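Local coordinates for protein putative lipase/esterase (PDB 3BXP) that probably hydrolyses carboxylic esters, as a putative lipase or carboxylesterase of the alpha/beta-hydrolase superfamily, at residues 155-160 and 203-208. Sequence-based numbering, arbitrary orientation.
With PGR (R-1,2-propanediol), chain K.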
loop_
_atom_site.group_PDB
_atom_site.type_symbol
_atom_site.label_atom_id
_atom_site.label_comp_id
_atom_site.label_asym_id
_atom_site.label_seq_id
_atom_site.Cartn_x
_atom_site.Cartn_y
_atom_site.Cartn_z
ATOM N N TYR B 155 0.702 9.571 -6.238
ATOM C CA TYR B 155 0.289 9.252 -7.588
ATOM C C TYR B 155 1.417 9.540 -8.609
ATOM O O TYR B 155 1.180 10.226 -9.598
ATOM C CB TYR B 155 -1.002 10.013 -7.963
ATOM C CG TYR B 155 -1.095 11.453 -7.517
ATOM C CD1 TYR B 155 -1.371 11.769 -6.220
ATOM C CD2 TYR B 155 -0.942 12.488 -8.406
ATOM C CE1 TYR B 155 -1.505 13.094 -5.807
ATOM C CE2 TYR B 155 -1.050 13.823 -8.015
ATOM C CZ TYR B 155 -1.318 14.115 -6.728
ATOM O OH TYR B 155 -1.460 15.414 -6.328
ATOM N N PRO B 156 2.597 8.927 -8.433
ATOM C CA PRO B 156 3.689 9.328 -9.299
ATOM C C PRO B 156 3.627 8.704 -10.664
ATOM O O PRO B 156 3.222 7.562 -10.792
ATOM C CB PRO B 156 4.881 8.725 -8.620
ATOM C CG PRO B 156 4.345 7.486 -7.984
ATOM C CD PRO B 156 3.052 7.929 -7.433
ATOM N N VAL B 157 4.015 9.472 -11.666
ATOM C CA VAL B 157 4.427 8.877 -12.941
ATOM C C VAL B 157 5.774 8.222 -12.713
ATOM O O VAL B 157 6.698 8.842 -12.150
ATOM C CB VAL B 157 4.486 9.911 -14.065
ATOM C CG1 VAL B 157 5.096 9.312 -15.348
ATOM C CG2 VAL B 157 3.087 10.568 -14.320
ATOM N N ILE B 158 5.928 6.972 -13.153
ATOM C CA ILE B 158 7.124 6.212 -12.863
ATOM C C ILE B 158 7.734 5.659 -14.138
ATOM O O ILE B 158 8.972 5.636 -14.302
ATOM C CB ILE B 158 6.795 5.022 -11.920
ATOM C CG1 ILE B 158 6.433 5.566 -10.513
ATOM C CG2 ILE B 158 7.910 3.964 -11.868
ATOM C CD1 ILE B 158 7.622 6.382 -9.771
ATOM N N ASP B 159 6.874 5.163 -15.012
ATOM C CA ASP B 159 7.330 4.508 -16.271
ATOM C C ASP B 159 6.606 5.110 -17.457
ATOM O O ASP B 159 5.364 5.004 -17.588
ATOM C CB ASP B 159 7.173 2.997 -16.131
ATOM C CG ASP B 159 7.649 2.211 -17.346
ATOM O OD1 ASP B 159 7.830 2.776 -18.442
ATOM O OD2 ASP B 159 7.788 0.959 -17.191
ATOM N N LEU B 160 7.381 5.815 -18.290
ATOM C CA LEU B 160 6.844 6.591 -19.403
ATOM C C LEU B 160 6.333 5.725 -20.539
ATOM O O LEU B 160 5.850 6.248 -21.539
ATOM C CB LEU B 160 7.878 7.621 -19.932
ATOM C CG LEU B 160 8.369 8.653 -18.918
ATOM C CD1 LEU B 160 9.326 9.651 -19.600
ATOM C CD2 LEU B 160 7.205 9.391 -18.289
ATOM N N GLU B 203 -7.620 7.833 -12.518
ATOM C CA GLU B 203 -7.908 7.752 -13.938
ATOM C C GLU B 203 -6.991 8.697 -14.722
ATOM O O GLU B 203 -7.114 8.822 -15.944
ATOM C CB GLU B 203 -9.390 8.077 -14.181
ATOM N N SER B 204 -6.079 9.347 -14.002
ATOM C CA SER B 204 -5.131 10.324 -14.581
ATOM C C SER B 204 -3.738 9.724 -14.722
ATOM O O SER B 204 -3.106 9.811 -15.750
ATOM C CB SER B 204 -4.990 11.525 -13.656
ATOM O OG SER B 204 -6.173 12.307 -13.624
ATOM N N VAL B 205 -3.274 9.150 -13.628
ATOM C CA VAL B 205 -1.992 8.439 -13.563
ATOM C C VAL B 205 -2.291 6.968 -13.311
ATOM O O VAL B 205 -2.817 6.586 -12.253
ATOM C CB VAL B 205 -1.063 8.963 -12.396
ATOM C CG1 VAL B 205 0.298 8.214 -12.341
ATOM C CG2 VAL B 205 -0.801 10.436 -12.497
ATOM N N PRO B 206 -1.977 6.126 -14.281
ATOM C CA PRO B 206 -2.237 4.679 -14.109
ATOM C C PRO B 206 -1.549 4.116 -12.863
ATOM O O PRO B 206 -0.341 4.350 -12.677
ATOM C CB PRO B 206 -1.600 4.058 -15.366
ATOM C CG PRO B 206 -1.569 5.192 -16.395
ATOM C CD PRO B 206 -1.364 6.449 -15.588
ATOM N N PRO B 207 -2.285 3.378 -12.008
ATOM C CA PRO B 207 -1.708 2.898 -10.761
ATOM C C PRO B 207 -0.565 1.909 -10.936
ATOM O O PRO B 207 0.237 1.728 -10.018
ATOM C CB PRO B 207 -2.902 2.266 -10.035
ATOM C CG PRO B 207 -4.029 2.941 -10.531
ATOM C CD PRO B 207 -3.746 3.216 -11.988
ATOM N N ILE B 208 -0.454 1.322 -12.132
ATOM C CA ILE B 208 0.638 0.411 -12.386
ATOM C C ILE B 208 1.983 1.097 -12.161
ATOM O O ILE B 208 3.015 0.450 -11.929
ATOM C CB ILE B 208 0.562 -0.149 -13.825
ATOM C CG1 ILE B 208 1.446 -1.375 -13.971
ATOM C CG2 ILE B 208 0.863 0.922 -14.803
ATOM C CD1 ILE B 208 1.040 -2.615 -13.128
HETATM C C1 PGR K . -3.326 -0.376 -12.945
HETATM C C2 PGR K . -3.492 -1.817 -13.443
HETATM C C3 PGR K . -4.724 -1.957 -14.342
HETATM O O1 PGR K . -2.779 0.580 -13.904
HETATM O O2 PGR K . -2.370 -2.383 -14.159
#
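V205 carries nearly all of the contact with 155-160, pressing its isopropyl group against the backbone of Y155 and P156, while S204 N and V205 N donate hydrogen bonds to D202 OD1 that probably help to hold the backbone before the valine. CG1 and CG2 of V205 both lie 3.5 Å from Y155 O, so the two methyls straddle this oxygen. With CG1 anti to its backbone N (chi1 -179°), V205 also brings this methyl to 3.4 Å from P156 O, a buried carbonyl oxygen that has no hydrogen-bond partner in the model. The apolar part is slight: V205 CG1 lies 4.2 Å from V157 CG2. Further along, P206 O is hydrogen-bonded to N209 ND2, and N209 OD1 accepts hydrogen bonds from I158 N and D159 N, so that N209, in helix 208-219, bridges the two loops. I208 N makes a weak hydrogen bond of 3.0 Å to O1 of a propanediol probably left from crystallisation. The two loops follow the neighbouring parallel strands 150-154 and 194-199 at their C-terminal ends, the edge where alpha/beta-hydrolases place their active site; consistent with this, Y155 touches the probable nucleophile elbow around S117.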